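PDB 4Z0C: toll-like receptor 13 from Mus musculus, which recognises bacterial 23S ribosomal RNA as an innate immune receptor and signals through MYD88 and TRAF6 to activate NF-kappa-B. Local coordinates for residues F632-F636 with N637-V641; L194-A198 with L199-N203. All blocks are in the same frame, centred on the assembly; numbering follows the deposited sequence.

Contact 1. Residues F632-F636 with N637-V641; sequences FSLRF and NNLKV. With nucleotides of chain C.
Asn-637 turns its amide back on Leu-634, and ND2 donates to Leu-634 O at 2.9 Å with an N-H...O angle of 165°. The acceptor lies nearly in the amide plane of Asn-637, whereas the donor stands above the carbonyl plane of Leu-634. With CG anti to its own carbonyl carbon (chi1 -74°), Asn-637 sends its amide inward, where OD1 accepts from Leu-615 N and ND2 also donates to Leu-610 O. Leu-634 O takes a second bond from Asn-661 ND2, the next rung of the asparagine ladder of leucine-rich repeats. These bonds make the buried side tight. Beside them the leucines cross at about a right angle, Leu-639 CD2 resting 4.0 Å from Leu-634 CB; Lys-640, beyond, is exposed to solvent.

The side chains of Arg-635 and Phe-636 end on RNA of chain C. Arg-635 NH2 grips OP2 of G8 at 2.6 Å, NE adds a weak bond, and NH1 forms a salt bridge with Asp-657. The Phe-636 ring carries Arg-635 CG over one face and G8 O2' over the other; Arg-590 of the second subunit also packs on it.

Residues 632-633 end strand 631-633, which lies between parallel strands 607-609 and 655-657 of the solenoid; the rest is loop.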
loop_
_atom_site.group_PDB
_atom_site.type_symbol
_atom_site.label_atom_id
_atom_site.label_comp_id
_atom_site.label_asym_id
_atom_site.label_seq_id
_atom_site.Cartn_x
_atom_site.Cartn_y
_atom_site.Cartn_z
ATOM N N PHE A 632 -15.999 5.953 -25.059
ATOM C CA PHE A 632 -15.204 4.756 -25.206
ATOM C C PHE A 632 -13.764 5.225 -25.203
ATOM O O PHE A 632 -13.346 5.942 -26.116
ATOM C CB PHE A 632 -15.525 4.057 -26.539
ATOM C CG PHE A 632 -14.903 2.677 -26.683
ATOM C CD1 PHE A 632 -14.210 2.082 -25.618
ATOM C CD2 PHE A 632 -14.995 1.983 -27.886
ATOM C CE1 PHE A 632 -13.632 0.818 -25.740
ATOM C CE2 PHE A 632 -14.421 0.714 -28.027
ATOM C CZ PHE A 632 -13.740 0.127 -26.950
ATOM N N SER A 633 -13.000 4.840 -24.184
ATOM C CA SER A 633 -11.613 5.270 -24.157
ATOM C C SER A 633 -10.606 4.143 -24.169
ATOM O O SER A 633 -10.651 3.235 -23.347
ATOM C CB SER A 633 -11.331 6.190 -22.980
ATOM O OG SER A 633 -9.986 6.634 -23.054
ATOM N N LEU A 634 -9.684 4.233 -25.113
ATOM C CA LEU A 634 -8.623 3.256 -25.278
ATOM C C LEU A 634 -7.307 4.029 -25.228
ATOM O O LEU A 634 -6.303 3.639 -25.822
ATOM C CB LEU A 634 -8.804 2.518 -26.614
ATOM C CG LEU A 634 -10.033 1.603 -26.694
ATOM C CD1 LEU A 634 -10.390 1.288 -28.133
ATOM C CD2 LEU A 634 -9.793 0.305 -25.945
ATOM N N ARG A 635 -7.351 5.167 -24.548
ATOM C CA ARG A 635 -6.184 6.025 -24.349
ATOM C C ARG A 635 -5.017 5.233 -23.742
ATOM O O ARG A 635 -5.216 4.444 -22.828
ATOM C CB ARG A 635 -6.577 7.146 -23.406
ATOM C CG ARG A 635 -5.559 8.231 -23.202
ATOM C CD ARG A 635 -6.213 9.524 -23.561
ATOM N NE ARG A 635 -6.129 10.486 -22.484
ATOM C CZ ARG A 635 -6.742 11.663 -22.504
ATOM N NH1 ARG A 635 -7.477 12.015 -23.552
ATOM N NH2 ARG A 635 -6.623 12.482 -21.474
ATOM N N PHE A 636 -3.810 5.462 -24.255
ATOM C CA PHE A 636 -2.578 4.849 -23.745
ATOM C C PHE A 636 -2.553 3.317 -23.834
ATOM O O PHE A 636 -2.355 2.620 -22.838
ATOM C CB PHE A 636 -2.280 5.328 -22.307
ATOM C CG PHE A 636 -2.056 6.815 -22.200
ATOM C CD1 PHE A 636 -1.227 7.471 -23.099
ATOM C CD2 PHE A 636 -2.677 7.555 -21.201
ATOM C CE1 PHE A 636 -1.015 8.834 -23.004
ATOM C CE2 PHE A 636 -2.484 8.929 -21.110
ATOM C CZ PHE A 636 -1.642 9.568 -22.004
ATOM N N ASN A 637 -2.760 2.796 -25.034
ATOM C CA ASN A 637 -2.530 1.388 -25.298
ATOM C C ASN A 637 -1.548 1.259 -26.447
ATOM O O ASN A 637 -0.895 2.241 -26.809
ATOM C CB ASN A 637 -3.831 0.664 -25.602
ATOM C CG ASN A 637 -4.674 0.454 -24.367
ATOM O OD1 ASN A 637 -4.406 -0.439 -23.548
ATOM N ND2 ASN A 637 -5.702 1.284 -24.213
ATOM N N ASN A 638 -1.430 0.053 -26.996
ATOM C CA ASN A 638 -0.536 -0.210 -28.123
ATOM C C ASN A 638 -1.276 -0.630 -29.378
ATOM O O ASN A 638 -0.770 -1.435 -30.156
ATOM C CB ASN A 638 0.519 -1.251 -27.748
ATOM C CG ASN A 638 1.546 -0.695 -26.761
ATOM O OD1 ASN A 638 1.721 0.525 -26.665
ATOM N ND2 ASN A 638 2.218 -1.582 -26.018
ATOM N N LEU A 639 -2.479 -0.085 -29.563
ATOM C CA LEU A 639 -3.297 -0.384 -30.736
ATOM C C LEU A 639 -2.617 0.148 -31.986
ATOM O O LEU A 639 -2.173 1.297 -32.006
ATOM C CB LEU A 639 -4.681 0.228 -30.579
ATOM C CG LEU A 639 -5.851 -0.597 -30.033
ATOM C CD1 LEU A 639 -5.434 -1.864 -29.341
ATOM C CD2 LEU A 639 -6.669 0.260 -29.096
ATOM N N LYS A 640 -2.520 -0.693 -33.019
ATOM C CA LYS A 640 -1.864 -0.335 -34.282
ATOM C C LYS A 640 -2.873 -0.016 -35.392
ATOM O O LYS A 640 -2.586 0.744 -36.325
ATOM C CB LYS A 640 -0.948 -1.466 -34.761
ATOM C CG LYS A 640 0.340 -1.645 -33.964
ATOM C CD LYS A 640 0.370 -3.012 -33.267
ATOM C CE LYS A 640 0.346 -4.143 -34.305
ATOM N NZ LYS A 640 0.207 -5.524 -33.724
ATOM N N VAL A 641 -4.051 -0.614 -35.289
ATOM C CA VAL A 641 -5.056 -0.506 -36.325
ATOM C C VAL A 641 -6.432 -0.376 -35.711
ATOM O O VAL A 641 -6.777 -1.118 -34.791
ATOM C CB VAL A 641 -5.042 -1.784 -37.244
ATOM C CG1 VAL A 641 -6.288 -1.846 -38.135
ATOM C CG2 VAL A 641 -3.765 -1.837 -38.081
ATOM P P G C 8 -3.664 12.397 -19.256
ATOM O OP1 G C 8 -2.924 13.420 -20.043
ATOM O OP2 G C 8 -4.767 11.586 -19.833
ATOM O "O5'" G C 8 -2.526 11.398 -18.763
ATOM C "C5'" G C 8 -1.480 11.889 -17.932
ATOM C "C4'" G C 8 -0.543 10.798 -17.485
ATOM O "O4'" G C 8 -1.220 9.911 -16.552
ATOM C "C3'" G C 8 0.005 9.917 -18.607
ATOM O "O3'" G C 8 1.416 9.811 -18.504
ATOM C "C2'" G C 8 -0.627 8.554 -18.347
ATOM O "O2'" G C 8 0.186 7.455 -18.694
ATOM C "C1'" G C 8 -0.875 8.585 -16.851
ATOM N N9 G C 8 -1.936 7.661 -16.454
ATOM C C8 G C 8 -1.783 6.634 -15.557
ATOM N N7 G C 8 -2.865 5.911 -15.451
ATOM C C5 G C 8 -3.769 6.467 -16.353
ATOM C C6 G C 8 -5.107 6.099 -16.674
ATOM O O6 G C 8 -5.794 5.178 -16.212
ATOM N N1 G C 8 -5.663 6.932 -17.637
ATOM C C2 G C 8 -5.007 7.979 -18.224
ATOM N N2 G C 8 -5.707 8.663 -19.146
ATOM N N3 G C 8 -3.757 8.328 -17.934
ATOM C C4 G C 8 -3.198 7.538 -16.999
ATOM P P A C 7 -8.343 14.579 -18.629
ATOM O OP1 A C 7 -7.225 15.393 -19.161
ATOM O OP2 A C 7 -9.052 13.609 -19.494
ATOM O "O5'" A C 7 -7.797 13.784 -17.362
ATOM C "C5'" A C 7 -6.815 14.350 -16.507
ATOM C "C4'" A C 7 -5.825 13.310 -16.053
ATOM O "O4'" A C 7 -6.456 12.369 -15.139
ATOM C "C3'" A C 7 -5.250 12.426 -17.147
ATOM O "O3'" A C 7 -4.223 13.062 -17.896
ATOM C "C2'" A C 7 -4.787 11.192 -16.367
ATOM O "O2'" A C 7 -3.555 11.444 -15.713
ATOM C "C1'" A C 7 -5.878 11.081 -15.299
ATOM N N9 A C 7 -6.935 10.133 -15.699
ATOM C C8 A C 7 -7.892 10.355 -16.663
ATOM N N7 A C 7 -8.718 9.358 -16.818
ATOM C C5 A C 7 -8.267 8.403 -15.912
ATOM C C6 A C 7 -8.725 7.099 -15.613
ATOM N N6 A C 7 -9.780 6.562 -16.231
ATOM N N1 A C 7 -8.064 6.383 -14.653
ATOM C C2 A C 7 -7.010 6.956 -14.046
ATOM N N3 A C 7 -6.487 8.170 -14.254
ATOM C C4 A C 7 -7.167 8.860 -15.208
#

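Contact 2. Residues L194-A198 with L199-N203; sequences LNFSA and LSLPN
Phe-196 and Leu-199, three positions apart in sequence, run alongside each other in a common direction. The touch is made by one methyl branch: Leu-199 CD2 sits at the edge of the Phe-196 ring, near its plane, 3.6 Å from CD2 and 3.8 Å from CE2 of that ring. It is therefore an edge contact of a methyl with an aromatic ring, not packing over the ring face. Different first torsions bring the two side chains alongside each other across the turn. In Phe-196, CG is anti to the carbonyl carbon (chi1 -76°), while Leu-199 holds CG anti to its backbone N (chi1 -179°), and both side chains are buried. Leu-201 joins more loosely from two residues further on, its CD1 lying 4.4 Å from Phe-196 CD2 at an oblique angle to the ring.

The backbone beneath them is a type I beta turn from Phe-196 to Leu-199, closed by Leu-199 N donating to Phe-196 O at 3.2 Å. Its N-H...O angle of 154° is fairly straight, yet the donor approaches from above the carbonyl plane.

On the more exposed side of the turn, Asn-195 OD1 accepts twice from Ser-197. The hydroxyl OG donates at 2.9 Å in the carbonyl plane, on a lone pair, whereas the backbone N, at 3.2 Å, comes from above that plane. Two donors on one oxygen hold the Asn-195 amide against the start of the turn.

Short strands flank the bend: 194-195 pairs in parallel with 220-221, and 199-200 with 176-177. An Asx turn running into a type I turn thus bends the chain in the outer part of LRR 7, with apolar side chains turned inward as in the leucine-rich repeat solenoid.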
loop_
_atom_site.group_PDB
_atom_site.type_symbol
_atom_site.label_atom_id
_atom_site.label_comp_id
_atom_site.label_asym_id
_atom_site.label_seq_id
_atom_site.Cartn_x
_atom_site.Cartn_y
_atom_site.Cartn_z
ATOM N N LEU A 194 -3.719 52.454 9.086
ATOM C CA LEU A 194 -5.068 52.008 8.770
ATOM C C LEU A 194 -6.023 53.204 8.765
ATOM O O LEU A 194 -7.142 53.125 9.267
ATOM C CB LEU A 194 -5.541 50.937 9.765
ATOM C CG LEU A 194 -5.067 49.507 9.478
ATOM C CD1 LEU A 194 -5.485 48.543 10.573
ATOM C CD2 LEU A 194 -5.589 49.035 8.136
ATOM N N ASN A 195 -5.566 54.312 8.190
ATOM C CA ASN A 195 -6.338 55.551 8.150
ATOM C C ASN A 195 -7.143 55.663 6.851
ATOM O O ASN A 195 -6.595 56.006 5.800
ATOM C CB ASN A 195 -5.375 56.742 8.301
ATOM C CG ASN A 195 -6.077 58.089 8.264
ATOM O OD1 ASN A 195 -7.310 58.168 8.203
ATOM N ND2 ASN A 195 -5.287 59.162 8.279
ATOM N N PHE A 196 -8.445 55.398 6.916
ATOM C CA PHE A 196 -9.265 55.425 5.699
ATOM C C PHE A 196 -10.088 56.714 5.489
ATOM O O PHE A 196 -11.112 56.677 4.822
ATOM C CB PHE A 196 -10.212 54.209 5.651
ATOM C CG PHE A 196 -9.537 52.914 5.290
ATOM C CD1 PHE A 196 -8.838 52.189 6.237
ATOM C CD2 PHE A 196 -9.618 52.411 4.003
ATOM C CE1 PHE A 196 -8.227 50.986 5.911
ATOM C CE2 PHE A 196 -8.998 51.208 3.668
ATOM C CZ PHE A 196 -8.299 50.500 4.632
ATOM N N SER A 197 -9.647 57.837 6.053
ATOM C CA SER A 197 -10.337 59.135 5.896
ATOM C C SER A 197 -10.713 59.489 4.458
ATOM O O SER A 197 -11.888 59.647 4.132
ATOM C CB SER A 197 -9.461 60.259 6.451
ATOM O OG SER A 197 -9.402 60.200 7.865
ATOM N N ALA A 198 -9.711 59.564 3.591
ATOM C CA ALA A 198 -9.904 59.999 2.213
ATOM C C ALA A 198 -10.489 58.925 1.294
ATOM O O ALA A 198 -10.601 59.122 0.076
ATOM C CB ALA A 198 -8.590 60.504 1.650
ATOM N N LEU A 199 -10.854 57.785 1.870
ATOM C CA LEU A 199 -11.396 56.687 1.083
ATOM C C LEU A 199 -12.800 56.325 1.558
ATOM O O LEU A 199 -12.971 55.753 2.614
ATOM C CB LEU A 199 -10.466 55.474 1.151
ATOM C CG LEU A 199 -10.942 54.278 0.326
ATOM C CD1 LEU A 199 -11.053 54.668 -1.141
ATOM C CD2 LEU A 199 -10.020 53.070 0.504
ATOM N N SER A 200 -13.821 56.703 0.804
ATOM C CA SER A 200 -15.181 56.398 1.233
ATOM C C SER A 200 -15.670 55.064 0.690
ATOM O O SER A 200 -15.810 54.889 -0.523
ATOM C CB SER A 200 -16.137 57.511 0.829
ATOM O OG SER A 200 -16.165 58.526 1.816
ATOM N N LEU A 201 -15.948 54.134 1.598
ATOM C CA LEU A 201 -16.404 52.800 1.224
ATOM C C LEU A 201 -17.722 52.494 1.910
ATOM O O LEU A 201 -17.773 51.668 2.826
ATOM C CB LEU A 201 -15.350 51.766 1.607
ATOM C CG LEU A 201 -13.991 52.079 0.987
ATOM C CD1 LEU A 201 -12.950 51.104 1.444
ATOM C CD2 LEU A 201 -14.129 52.037 -0.513
ATOM N N PRO A 202 -18.800 53.144 1.445
ATOM C CA PRO A 202 -20.103 53.128 2.119
ATOM C C PRO A 202 -20.717 51.736 2.223
ATOM O O PRO A 202 -21.493 51.491 3.151
ATOM C CB PRO A 202 -20.976 54.003 1.209
ATOM C CG PRO A 202 -20.317 53.922 -0.142
ATOM C CD PRO A 202 -18.853 53.847 0.148
ATOM N N ASN A 203 -20.344 50.833 1.318
ATOM C CA ASN A 203 -20.927 49.493 1.308
ATOM C C ASN A 203 -19.992 48.350 1.726
ATOM O O ASN A 203 -20.334 47.179 1.567
ATOM C CB ASN A 203 -21.581 49.208 -0.040
ATOM C CG ASN A 203 -22.811 50.055 -0.261
ATOM O OD1 ASN A 203 -23.610 50.258 0.660
ATOM N ND2 ASN A 203 -22.966 50.575 -1.475
#

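Contacts 1 and 2 belong to the same leucine-rich repeat ectodomain but to distant turns of its solenoid, LRR 25 for residues 632-641 and chiefly LRR 7 for 194-203. Their centres are 62 Å apart and their nearest atoms about 44 Å, on opposite sides of the chain's centre, so neither touches the other. They differ in their relation to the ligand. Contact 1 meets the RNA directly and has the second subunit beside it, whereas the nearest atom of contact 2 is about 26 Å from the nucleic acid and no other protein chain of the assembly reaches it. Contact 1 thus joins framework and RNA-binding surface, while contact 2 is framework away from the RNA.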